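Long-range contacts in ThiJ/PfpI family protein (Francisella tularensis subsp. novicida, PDB 4P5P), which probably has glyoxalase III activity as a member of the Hsp31-like branch of the DJ-1/PfpI family, and may act as a cysteine protease in virulence: residues I114-L119 against A137-D143; T8-D12 against E51-D55. All blocks are in the same frame, centred on the assembly; numbering follows the deposited sequence.

From the N terminus, the chain leaves strand 2-8 into residues 8-12, passes through helix 26-35 and strand 40-46, and returns at 51-55. Interaction 2 thus closes a loop of 38 intervening residues. Interaction 1 opens later: helix 112-123 supplies 114-119, strand 127-130 follows, and 137-143 folds back on the helix after 17 intervening residues. The two closures are in series, neither nested nor crossed. The centres of interactions 1 and 2 lie about 20 Å apart, and they do not touch. Both lie around the same flavodoxin-like sheet: interaction 2 joins the loops after neighbouring parallel strands 2-8 and 40-46, and interaction 1 sets the loop after strand 127-130 against helix 112-123.

Interaction 1 of 2, residues I114-L119 against A137-D143; sequences IHSKVL and ALINVKD
Helix 112-123, which leads into strand 127-130 of the flavodoxin-like sheet, carries on one side the loop that follows this strand, and Val141 of that loop is inserted between His115, Val118 and Leu119. Of its two methyls, CG1 stands anti to the backbone N (chi1 180°), and Val141 CG1 meets Val118 CG1 at 3.9 Å and Leu119 CG at 4.1 Å, while CG2 approaches His115 CD2 obliquely. The Val118 and Val141 side chains are skewed to each other; Leu119 runs past Val141 in the opposite direction and brings Leu119 CD1 to 3.3 Å from Lys142 O. The type I turn from Leu138 to Val141 places the backbone carbonyl oxygen Asn140 O 4.0 Å above the His115 ring plane, over the ring centre. The His115 and Asn140 side chains point the same way, with ring and amide planes 78° apart, and His115 NE2 and Asn140 ND2 share Pro109 O as hydrogen-bond acceptor. That shared acceptor links both side chains to the chain just ahead of the helix. At the other end of the contact, Ile114 CG2 lies 3.4 Å from Ala137 O and 4.0 Å from Ala137 CB. Together the segments bury 400 Å², with apolar contacts and close approaches to carbonyl oxygens but without a hydrogen bond between them. Ile114, Val118 and Ala137 also touch Phe98 of strand 95-98, Val118 and Leu138 reach Ile128 of strand 127-130, and Ile139 turns to helix 176-182.

Interaction 2 of 2, residues T8-D12 against E51-D55; sequences TTSHD and EIPID
Pro53 has the largest share of the contact between 51-55 and 8-12, its ring lying against the turning backbone of Thr9 to Asp12. Pro53 CB is 3.5 Å from Asp12 CB, Pro53 CG is 3.6 Å from Ser10 C, and Pro53 CD is 3.7 Å from Thr9 O. Ile52 adds van der Waals contact of methyl on hydroxyl: its side chain crosses that of Thr8 at about a right angle, with Ile52 CG2 3.4 Å from Thr8 OG1. The rotation of Thr8 (chi1 77°) puts OG1 between its backbone N and carbonyl carbon. From there Thr8 OG1 donates to Thr9 O at 3.0 Å, from 37° out of the carbonyl plane.

Hydrogen bonds within 8-12 are consistent with a fixed bend against which the proline packs. Thr9 OG1 accepts from His11 N at 3.1 Å with an N-H...O angle of 165°, closing an ST turn. Asp107 holds the same bend from beyond the contact, hydrogen-bonding Thr9 OG1 and Ser10 N, while His11 stacks on Trp106.

Water joins the two segments: it accepts from Ser10 OG and donates to Glu51 O, each at 2.7 Å. Ser10 OG is also hydrogen-bonded to Met48 N. The chemistry is therefore divided: van der Waals contact with Pro53 and Ile52 accounts for much of the 240 Å² buried, and the water carries the polar connection between the segments.

Interaction 1 of 2, residues I114-L119 against A137-D143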
ATOM      1  N   ILE A 114       9.042   7.805   2.031  1.00  9.51           N
ATOM      2  CA  ILE A 114       8.796   6.542   1.356  1.00 10.13           C
ATOM      3  C   ILE A 114      10.047   6.149   0.567  1.00 10.10           C
ATOM      4  O   ILE A 114      10.525   5.016   0.650  1.00 10.44           O
ATOM      5  CB  ILE A 114       7.576   6.618   0.422  1.00 11.48           C
ATOM      6  CG1 ILE A 114       6.294   6.652   1.237  1.00 11.30           C
ATOM      7  CG2 ILE A 114       7.554   5.420  -0.533  1.00 11.63           C
ATOM      8  CD1 ILE A 114       5.019   6.717   0.368  1.00 11.38           C
ATOM      9  N   HIS A 115      10.592   7.090  -0.189  1.00 11.21           N
ATOM     10  CA  HIS A 115      11.754   6.776  -1.028  1.00 12.00           C
ATOM     11  C   HIS A 115      12.923   6.246  -0.207  1.00 11.83           C
ATOM     12  O   HIS A 115      13.475   5.190  -0.519  1.00 12.85           O
ATOM     13  CB  HIS A 115      12.218   8.009  -1.814  1.00 12.19           C
ATOM     14  CG  HIS A 115      11.186   8.573  -2.744  1.00 12.85           C
ATOM     15  ND1 HIS A 115      11.349   9.784  -3.384  1.00 12.83           N
ATOM     16  CD2 HIS A 115       9.968   8.107  -3.121  1.00 12.11           C
ATOM     17  CE1 HIS A 115      10.285  10.027  -4.133  1.00 13.65           C
ATOM     18  NE2 HIS A 115       9.430   9.035  -3.980  1.00 12.24           N
ATOM     19  N   SER A 116      13.285   6.947   0.867  1.00 12.55           N
ATOM     20  CA  SER A 116      14.446   6.545   1.659  1.00 12.38           C
ATOM     21  C   SER A 116      14.178   5.262   2.455  1.00 12.36           C
ATOM     22  O   SER A 116      15.060   4.408   2.572  1.00 13.83           O
ATOM     23  CB  SER A 116      14.896   7.671   2.603  1.00 12.05           C
ATOM     24  OG  SER A 116      13.902   8.050   3.522  1.00 13.51           O
ATOM     25  N   LYS A 117      12.958   5.080   2.954  1.00 12.30           N
ATOM     26  CA  LYS A 117      12.705   3.911   3.787  1.00 12.18           C
ATOM     27  C   LYS A 117      12.555   2.648   2.952  1.00 11.75           C
ATOM     28  O   LYS A 117      12.981   1.569   3.383  1.00 11.93           O
ATOM     29  CB  LYS A 117      11.474   4.144   4.672  1.00 13.79           C
ATOM     30  CG  LYS A 117      11.779   5.195   5.748  1.00 15.47           C
ATOM     31  CD  LYS A 117      10.576   5.601   6.589  1.00 16.23           C
ATOM     32  CE  LYS A 117      10.994   6.405   7.832  1.00 16.51           C
ATOM     33  NZ  LYS A 117      11.857   7.588   7.533  1.00 18.27           N
ATOM     34  N   VAL A 118      11.971   2.772   1.766  1.00 12.03           N
ATOM     35  CA  VAL A 118      11.905   1.613   0.857  1.00 12.19           C
ATOM     36  C   VAL A 118      13.329   1.210   0.469  1.00 13.70           C
ATOM     37  O   VAL A 118      13.644   0.020   0.471  1.00 13.57           O
ATOM     38  CB  VAL A 118      11.052   1.904  -0.396  1.00 12.10           C
ATOM     39  CG1 VAL A 118      11.180   0.773  -1.429  1.00 13.34           C
ATOM     40  CG2 VAL A 118       9.583   2.062  -0.013  1.00 13.25           C
ATOM     41  N   LEU A 119      14.196   2.189   0.168  1.00 14.84           N
ATOM     42  CA  LEU A 119      15.605   1.885  -0.114  1.00 15.55           C
ATOM     43  C   LEU A 119      16.274   1.133   1.022  1.00 16.65           C
ATOM     44  O   LEU A 119      17.051   0.211   0.791  1.00 17.31           O
ATOM     45  CB  LEU A 119      16.413   3.163  -0.382  1.00 15.75           C
ATOM     46  CG  LEU A 119      16.229   3.789  -1.743  1.00 17.50           C
ATOM     47  CD1 LEU A 119      16.939   5.126  -1.747  1.00 17.32           C
ATOM     48  CD2 LEU A 119      16.777   2.878  -2.856  1.00 18.73           C
ATOM     49  N   ALA A 137       3.432   4.147  -4.343  1.00 10.16           N
ATOM     50  CA  ALA A 137       4.593   4.344  -3.467  1.00  9.79           C
ATOM     51  C   ALA A 137       5.911   3.960  -4.118  1.00 10.17           C
ATOM     52  O   ALA A 137       6.957   4.472  -3.734  1.00 10.10           O
ATOM     53  CB  ALA A 137       4.446   3.547  -2.183  1.00 10.15           C
ATOM     54  N   LEU A 138       5.876   3.045  -5.084  1.00 10.74           N
ATOM     55  CA  LEU A 138       7.113   2.458  -5.619  1.00 11.34           C
ATOM     56  C   LEU A 138       7.597   3.069  -6.920  1.00 12.74           C
ATOM     57  O   LEU A 138       8.728   2.827  -7.337  1.00 12.11           O
ATOM     58  CB  LEU A 138       6.931   0.954  -5.820  1.00 12.43           C
ATOM     59  CG  LEU A 138       6.405   0.162  -4.625  1.00 12.46           C
ATOM     60  CD1 LEU A 138       6.353  -1.318  -4.978  1.00 14.02           C
ATOM     61  CD2 LEU A 138       7.265   0.391  -3.382  1.00 13.49           C
ATOM     62  N   ILE A 139       6.744   3.851  -7.569  1.00 13.03           N
ATOM     63  CA  ILE A 139       7.055   4.377  -8.906  1.00 13.84           C
ATOM     64  C   ILE A 139       8.405   5.112  -8.979  1.00 12.61           C
ATOM     65  O   ILE A 139       9.181   4.892  -9.905  1.00 15.16           O
ATOM     66  CB  ILE A 139       5.960   5.335  -9.375  1.00 13.65           C
ATOM     67  CG1 ILE A 139       4.607   4.616  -9.490  1.00 14.94           C
ATOM     68  CG2 ILE A 139       6.297   5.931 -10.729  1.00 15.67           C
ATOM     69  CD1 ILE A 139       3.455   5.591  -9.539  1.00 15.33           C
ATOM     70  N   ASN A 140       8.665   5.998  -8.016  1.00 11.88           N
ATOM     71  CA  ASN A 140       9.796   6.927  -8.071  1.00 12.18           C
ATOM     72  C   ASN A 140      10.917   6.611  -7.087  1.00 13.03           C
ATOM     73  O   ASN A 140      11.794   7.455  -6.852  1.00 14.59           O
ATOM     74  CB  ASN A 140       9.317   8.360  -7.803  1.00 11.48           C
ATOM     75  CG  ASN A 140       8.316   8.848  -8.820  1.00 13.28           C
ATOM     76  OD1 ASN A 140       8.515   8.720 -10.031  1.00 16.72           O
ATOM     77  ND2 ASN A 140       7.229   9.411  -8.334  1.00 14.25           N
ATOM     78  N   VAL A 141      10.926   5.407  -6.521  1.00 12.60           N
ATOM     79  CA  VAL A 141      12.004   5.017  -5.625  1.00 12.66           C
ATOM     80  C   VAL A 141      13.260   4.744  -6.443  1.00 12.70           C
ATOM     81  O   VAL A 141      13.279   3.813  -7.248  1.00 13.58           O
ATOM     82  CB  VAL A 141      11.641   3.768  -4.793  1.00 13.80           C
ATOM     83  CG1 VAL A 141      12.791   3.387  -3.879  1.00 13.10           C
ATOM     84  CG2 VAL A 141      10.378   4.021  -3.989  1.00 13.90           C
ATOM     85  N   LYS A 142      14.299   5.554  -6.240  1.00 13.56           N
ATOM     86  CA  LYS A 142      15.529   5.462  -7.025  1.00 13.03           C
ATOM     87  C   LYS A 142      16.746   5.136  -6.185  1.00 15.14           C
ATOM     88  O   LYS A 142      16.850   5.586  -5.055  1.00 15.73           O
ATOM     89  CB  LYS A 142      15.786   6.770  -7.768  1.00 13.16           C
ATOM     90  CG  LYS A 142      14.802   7.043  -8.875  1.00 14.46           C
ATOM     91  CD  LYS A 142      14.907   8.478  -9.324  1.00 17.70           C
ATOM     92  CE  LYS A 142      13.851   8.798 -10.354  1.00 22.78           C
ATOM     93  NZ  LYS A 142      14.114   8.141 -11.635  1.00 25.70           N
ATOM     94  N   ASP A 143      17.666   4.369  -6.768  1.00 15.44           N
ATOM     95  CA  ASP A 143      18.937   4.039  -6.135  1.00 16.36           C
ATOM     96  C   ASP A 143      19.893   5.234  -6.226  1.00 18.37           C
ATOM     97  O   ASP A 143      19.511   6.297  -6.686  1.00 17.63           O
ATOM     98  CB  ASP A 143      19.555   2.771  -6.762  1.00 17.84           C
ATOM     99  CG  ASP A 143      19.962   2.937  -8.234  1.00 20.12           C
ATOM    100  OD1 ASP A 143      20.098   4.068  -8.739  1.00 20.64           O
ATOM    101  OD2 ASP A 143      20.182   1.896  -8.895  1.00 23.15           O
TER

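Interaction 2 of 2, residues T8-D12 against E51-D55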
ATOM      1  N   THR A   8      -0.265   3.943   5.414  1.00  9.60           N
ATOM      2  CA  THR A   8      -1.476   4.421   4.762  1.00  8.90           C
ATOM      3  C   THR A   8      -1.327   5.837   4.259  1.00  8.78           C
ATOM      4  O   THR A   8      -0.479   6.602   4.739  1.00 10.07           O
ATOM      5  CB  THR A   8      -2.698   4.436   5.687  1.00  9.74           C
ATOM      6  OG1 THR A   8      -2.615   5.574   6.558  1.00 10.57           O
ATOM      7  CG2 THR A   8      -2.801   3.155   6.500  1.00  9.55           C
ATOM      8  N   THR A   9      -2.172   6.173   3.295  1.00  8.32           N
ATOM      9  CA  THR A   9      -2.360   7.545   2.874  1.00  8.87           C
ATOM     10  C   THR A   9      -2.912   8.422   4.004  1.00  9.87           C
ATOM     11  O   THR A   9      -3.513   7.916   4.952  1.00 10.13           O
ATOM     12  CB  THR A   9      -3.327   7.602   1.660  1.00  9.81           C
ATOM     13  OG1 THR A   9      -3.374   8.925   1.127  1.00  9.74           O
ATOM     14  CG2 THR A   9      -4.725   7.178   2.069  1.00 10.40           C
ATOM     15  N   SER A  10      -2.702   9.738   3.857  1.00 10.29           N
ATOM     16  CA  SER A  10      -3.316  10.766   4.703  1.00 11.60           C
ATOM     17  C   SER A  10      -4.213  11.704   3.885  1.00 12.56           C
ATOM     18  O   SER A  10      -4.800  12.655   4.423  1.00 12.49           O
ATOM     19  CB  SER A  10      -2.229  11.577   5.420  1.00 10.94           C
ATOM     20  OG  SER A  10      -1.597  10.789   6.417  1.00 12.25           O
ATOM     21  N   HIS A  11      -4.292  11.448   2.578  1.00 12.45           N
ATOM     22  CA  HIS A  11      -4.995  12.334   1.653  1.00 11.23           C
ATOM     23  C   HIS A  11      -6.475  12.005   1.524  1.00 13.15           C
ATOM     24  O   HIS A  11      -6.828  10.892   1.139  1.00 13.42           O
ATOM     25  CB  HIS A  11      -4.354  12.274   0.279  1.00 12.44           C
ATOM     26  CG  HIS A  11      -4.797  13.375  -0.628  1.00 13.10           C
ATOM     27  ND1 HIS A  11      -4.190  14.612  -0.651  1.00 14.61           N
ATOM     28  CD2 HIS A  11      -5.805  13.433  -1.530  1.00 13.09           C
ATOM     29  CE1 HIS A  11      -4.799  15.377  -1.538  1.00 15.67           C
ATOM     30  NE2 HIS A  11      -5.791  14.690  -2.076  1.00 13.93           N
ATOM     31  N   ASP A  12      -7.341  12.971   1.829  1.00 13.49           N
ATOM     32  CA  ASP A  12      -8.764  12.669   1.997  1.00 13.48           C
ATOM     33  C   ASP A  12      -9.709  13.261   0.960  1.00 14.45           C
ATOM     34  O   ASP A  12     -10.915  13.098   1.094  1.00 14.19           O
ATOM     35  CB  ASP A  12      -9.245  13.110   3.394  1.00 14.57           C
ATOM     36  CG  ASP A  12      -9.202  14.623   3.604  1.00 18.25           C
ATOM     37  OD1 ASP A  12      -8.547  15.339   2.835  1.00 21.18           O
ATOM     38  OD2 ASP A  12      -9.799  15.105   4.589  1.00 21.77           O
ATOM     39  N   GLU A  51      -5.355  11.727  11.929  1.00 13.98           N
ATOM     40  CA  GLU A  51      -6.496  10.904  11.555  1.00 14.46           C
ATOM     41  C   GLU A  51      -6.279  10.302  10.182  1.00 13.50           C
ATOM     42  O   GLU A  51      -5.963  11.018   9.228  1.00 14.00           O
ATOM     43  CB  GLU A  51      -7.780  11.718  11.570  1.00 16.82           C
ATOM     44  CG  GLU A  51      -9.010  10.904  11.259  1.00 18.96           C
ATOM     45  CD  GLU A  51     -10.294  11.662  11.511  1.00 23.68           C
ATOM     46  OE1 GLU A  51     -11.283  11.366  10.818  1.00 26.16           O
ATOM     47  OE2 GLU A  51     -10.313  12.543  12.394  1.00 25.52           O
ATOM     48  N   ILE A  52      -6.457   8.988  10.094  1.00 12.16           N
ATOM     49  CA  ILE A  52      -6.304   8.284   8.832  1.00 11.40           C
ATOM     50  C   ILE A  52      -7.645   8.330   8.101  1.00 10.57           C
ATOM     51  O   ILE A  52      -8.629   7.777   8.582  1.00 12.01           O
ATOM     52  CB  ILE A  52      -5.844   6.821   9.037  1.00 11.65           C
ATOM     53  CG1 ILE A  52      -4.457   6.793   9.693  1.00 12.01           C
ATOM     54  CG2 ILE A  52      -5.816   6.087   7.692  1.00 12.35           C
ATOM     55  CD1 ILE A  52      -3.898   5.407   9.985  1.00 11.23           C
ATOM     56  N   PRO A  53      -7.687   8.986   6.929  1.00 10.75           N
ATOM     57  CA  PRO A  53      -8.962   9.074   6.216  1.00 11.66           C
ATOM     58  C   PRO A  53      -9.344   7.748   5.566  1.00 10.09           C
ATOM     59  O   PRO A  53      -8.480   7.064   4.997  1.00 11.42           O
ATOM     60  CB  PRO A  53      -8.699  10.151   5.163  1.00 12.69           C
ATOM     61  CG  PRO A  53      -7.257  10.035   4.867  1.00 11.85           C
ATOM     62  CD  PRO A  53      -6.599   9.639   6.179  1.00 10.61           C
ATOM     63  N   ILE A  54     -10.622   7.390   5.665  1.00 11.90           N
ATOM     64  CA  ILE A  54     -11.128   6.161   5.061  1.00 13.26           C
ATOM     65  C   ILE A  54     -12.034   6.503   3.877  1.00 13.70           C
ATOM     66  O   ILE A  54     -12.960   7.300   3.995  1.00 13.47           O
ATOM     67  CB  ILE A  54     -11.890   5.315   6.091  1.00 14.28           C
ATOM     68  CG1 ILE A  54     -10.936   4.901   7.209  1.00 15.45           C
ATOM     69  CG2 ILE A  54     -12.529   4.078   5.427  1.00 13.91           C
ATOM     70  CD1 ILE A  54     -11.631   4.296   8.392  1.00 16.39           C
ATOM     71  N   ASP A  55     -11.758   5.916   2.719  1.00 12.77           N
ATOM     72  CA  ASP A  55     -12.636   6.151   1.574  1.00 13.41           C
ATOM     73  C   ASP A  55     -14.002   5.550   1.895  1.00 13.33           C
ATOM     74  O   ASP A  55     -14.087   4.377   2.201  1.00 12.69           O
ATOM     75  CB  ASP A  55     -12.058   5.549   0.300  1.00 14.97           C
ATOM     76  CG  ASP A  55     -12.843   5.960  -0.939  1.00 16.33           C
ATOM     77  OD1 ASP A  55     -14.090   5.904  -0.907  1.00 16.95           O
ATOM     78  OD2 ASP A  55     -12.208   6.349  -1.940  1.00 17.40           O
TER
HETATM   79  O   HOH W   1      -3.369  11.264   8.439  1.00 20.77           O